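Local coordinates for hypothetical protein SSO2532 (PDB 1VPH), which is of unknown function but belongs to the YjbQ (UPF0047) family and binds a potassium ion, at residues 130-134 with 135-139. Numbering follows the deposited sequence.
With PO4 (phosphate ion), chain L.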
loop_
_atom_site.group_PDB
_atom_site.type_symbol
_atom_site.label_atom_id
_atom_site.label_comp_id
_atom_site.label_asym_id
_atom_site.label_seq_id
_atom_site.Cartn_x
_atom_site.Cartn_y
_atom_site.Cartn_z
ATOM N N LEU C 130 5.446 1.960 13.033
ATOM C CA LEU C 130 4.160 2.561 13.329
ATOM C C LEU C 130 4.300 4.055 13.183
ATOM O O LEU C 130 5.241 4.679 13.771
ATOM C CB LEU C 130 3.746 2.236 14.770
ATOM C CG LEU C 130 2.499 3.061 15.114
ATOM C CD1 LEU C 130 1.321 2.484 14.343
ATOM C CD2 LEU C 130 2.222 3.076 16.598
ATOM N N VAL C 131 3.418 4.654 12.391
ATOM C CA VAL C 131 3.437 6.111 12.216
ATOM C C VAL C 131 2.276 6.660 13.041
ATOM O O VAL C 131 1.120 6.331 12.780
ATOM C CB VAL C 131 3.274 6.565 10.708
ATOM C CG1 VAL C 131 3.506 8.101 10.603
ATOM C CG2 VAL C 131 4.160 5.830 9.761
ATOM N N GLU C 132 2.594 7.435 14.081
ATOM C CA GLU C 132 1.596 8.107 14.879
ATOM C C GLU C 132 1.459 9.513 14.382
ATOM O O GLU C 132 2.488 10.201 14.199
ATOM C CB GLU C 132 2.029 8.188 16.357
ATOM C CG GLU C 132 1.163 9.108 17.187
ATOM C CD GLU C 132 -0.241 8.527 17.329
ATOM O OE1 GLU C 132 -0.406 7.720 18.250
ATOM O OE2 GLU C 132 -1.142 8.847 16.512
ATOM N N LEU C 133 0.228 9.922 14.105
ATOM C CA LEU C 133 -0.047 11.295 13.637
ATOM C C LEU C 133 -0.974 12.078 14.524
ATOM O O LEU C 133 -1.168 13.286 14.280
ATOM C CB LEU C 133 -0.621 11.318 12.193
ATOM C CG LEU C 133 0.226 10.729 11.058
ATOM C CD1 LEU C 133 -0.353 11.039 9.681
ATOM C CD2 LEU C 133 1.691 11.214 11.140
ATOM N N ASP C 134 -1.530 11.428 15.536
ATOM C CA ASP C 134 -2.463 12.051 16.475
ATOM C C ASP C 134 -2.191 11.582 17.918
ATOM O O ASP C 134 -3.114 11.301 18.676
ATOM C CB ASP C 134 -3.914 11.748 16.063
ATOM C CG ASP C 134 -4.947 12.631 16.783
ATOM O OD1 ASP C 134 -4.709 13.835 16.989
ATOM O OD2 ASP C 134 -6.033 12.141 17.111
ATOM N N GLY C 135 -0.921 11.563 18.323
ATOM C CA GLY C 135 -0.585 11.170 19.708
ATOM C C GLY C 135 -0.728 12.346 20.667
ATOM O O GLY C 135 -1.062 13.465 20.247
ATOM N N PRO C 136 -0.515 12.104 21.974
ATOM C CA PRO C 136 -0.225 10.802 22.545
ATOM C C PRO C 136 -1.459 9.923 22.567
ATOM O O PRO C 136 -2.558 10.414 22.735
ATOM C CB PRO C 136 0.245 11.132 23.955
ATOM C CG PRO C 136 -0.381 12.449 24.258
ATOM C CD PRO C 136 -0.598 13.164 22.997
ATOM N N ARG C 137 -1.260 8.635 22.338
ATOM C CA ARG C 137 -2.333 7.653 22.447
ATOM C C ARG C 137 -1.793 6.579 23.350
ATOM O O ARG C 137 -0.633 6.195 23.174
ATOM C CB ARG C 137 -2.612 7.016 21.090
ATOM C CG ARG C 137 -3.233 7.939 20.036
ATOM C CD ARG C 137 -4.455 8.634 20.489
ATOM N NE ARG C 137 -5.146 9.232 19.358
ATOM C CZ ARG C 137 -6.086 8.621 18.641
ATOM N NH1 ARG C 137 -6.491 7.395 18.932
ATOM N NH2 ARG C 137 -6.630 9.248 17.618
ATOM N N SER C 138 -2.632 6.095 24.275
ATOM C CA SER C 138 -2.230 5.071 25.243
ATOM C C SER C 138 -2.107 3.692 24.619
ATOM O O SER C 138 -1.274 2.908 25.045
ATOM C CB SER C 138 -3.198 5.026 26.446
ATOM N N GLU C 139 -2.939 3.391 23.626
ATOM C CA GLU C 139 -2.938 2.063 23.020
ATOM C C GLU C 139 -3.158 2.138 21.512
ATOM O O GLU C 139 -4.283 2.267 21.011
ATOM C CB GLU C 139 -3.957 1.117 23.705
ATOM C CG GLU C 139 -4.024 -0.303 23.102
ATOM C CD GLU C 139 -5.042 -1.244 23.761
ATOM O OE1 GLU C 139 -5.754 -0.869 24.726
ATOM O OE2 GLU C 139 -5.102 -2.398 23.289
HETATM P P PO4 L . -8.210 6.055 15.459
HETATM O O1 PO4 L . -8.543 7.140 16.400
HETATM O O2 PO4 L . -9.293 5.888 14.393
HETATM O O3 PO4 L . -8.206 4.712 16.158
HETATM O O4 PO4 L . -6.796 6.167 14.947
#
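The turn that carries the chain from strand 127-132 of the three-stranded sheet into strand 137-148 of the five-stranded sheet is braced by Arg137 reaching back to Asp134, an example of how a tight connection can be held by its own side chains and also line the place where a phosphate is bound. The chain passes through a cis Gly135-Pro136 peptide bond before Arg137 grips Asp134 side-on with two nitrogens. Arg137 NE donates to the backbone O of Asp134 at 3.0 Å, a bent bond that arrives tilted from the carbonyl plane. The salt bridge, from Arg137 NH2 to Asp134 OD2 at 3.0 Å, is much straighter, with an N-H...O angle of 170°. OD2 is met on its anti side and lies close to the guanidinium plane, although carboxylate and guanidinium are turned 80° against each other. A bend at chi2 (-53°) folds the arginine chain back over the turn, bringing NE to the carbonyl.

The guanidinium edge also meets the phosphate: Arg137 NH1 and Arg137 NH2 both donate to PO4 O1, at 3.3 Å and 3.1 Å. His57, Ser58, Thr59 and Arg140 also hydrogen-bond this ion, which probably came from the crystallisation liquor.

Glu132, bent at chi2, folds its carboxylate against the backbone of Asp134 and Gly135. Glu132 OE2 accepts from Asp134 N at 2.8 Å, whereas Glu132 CD merely lies beside Gly135 N, and Glu132 OE1 is 3.4 Å from Arg137 CG. Thr24 OG1 is hydrogen-bonded to OE1, and Arg140 forms a salt bridge with OE2. Asn97, a potassium ligand, donates to Asp134 OD2, linking the turn to the metal site; the whole is an inter-sheet connection beside a phosphate-binding pocket of histidine, hydroxyl and arginine groups, consistent with a site for an anion.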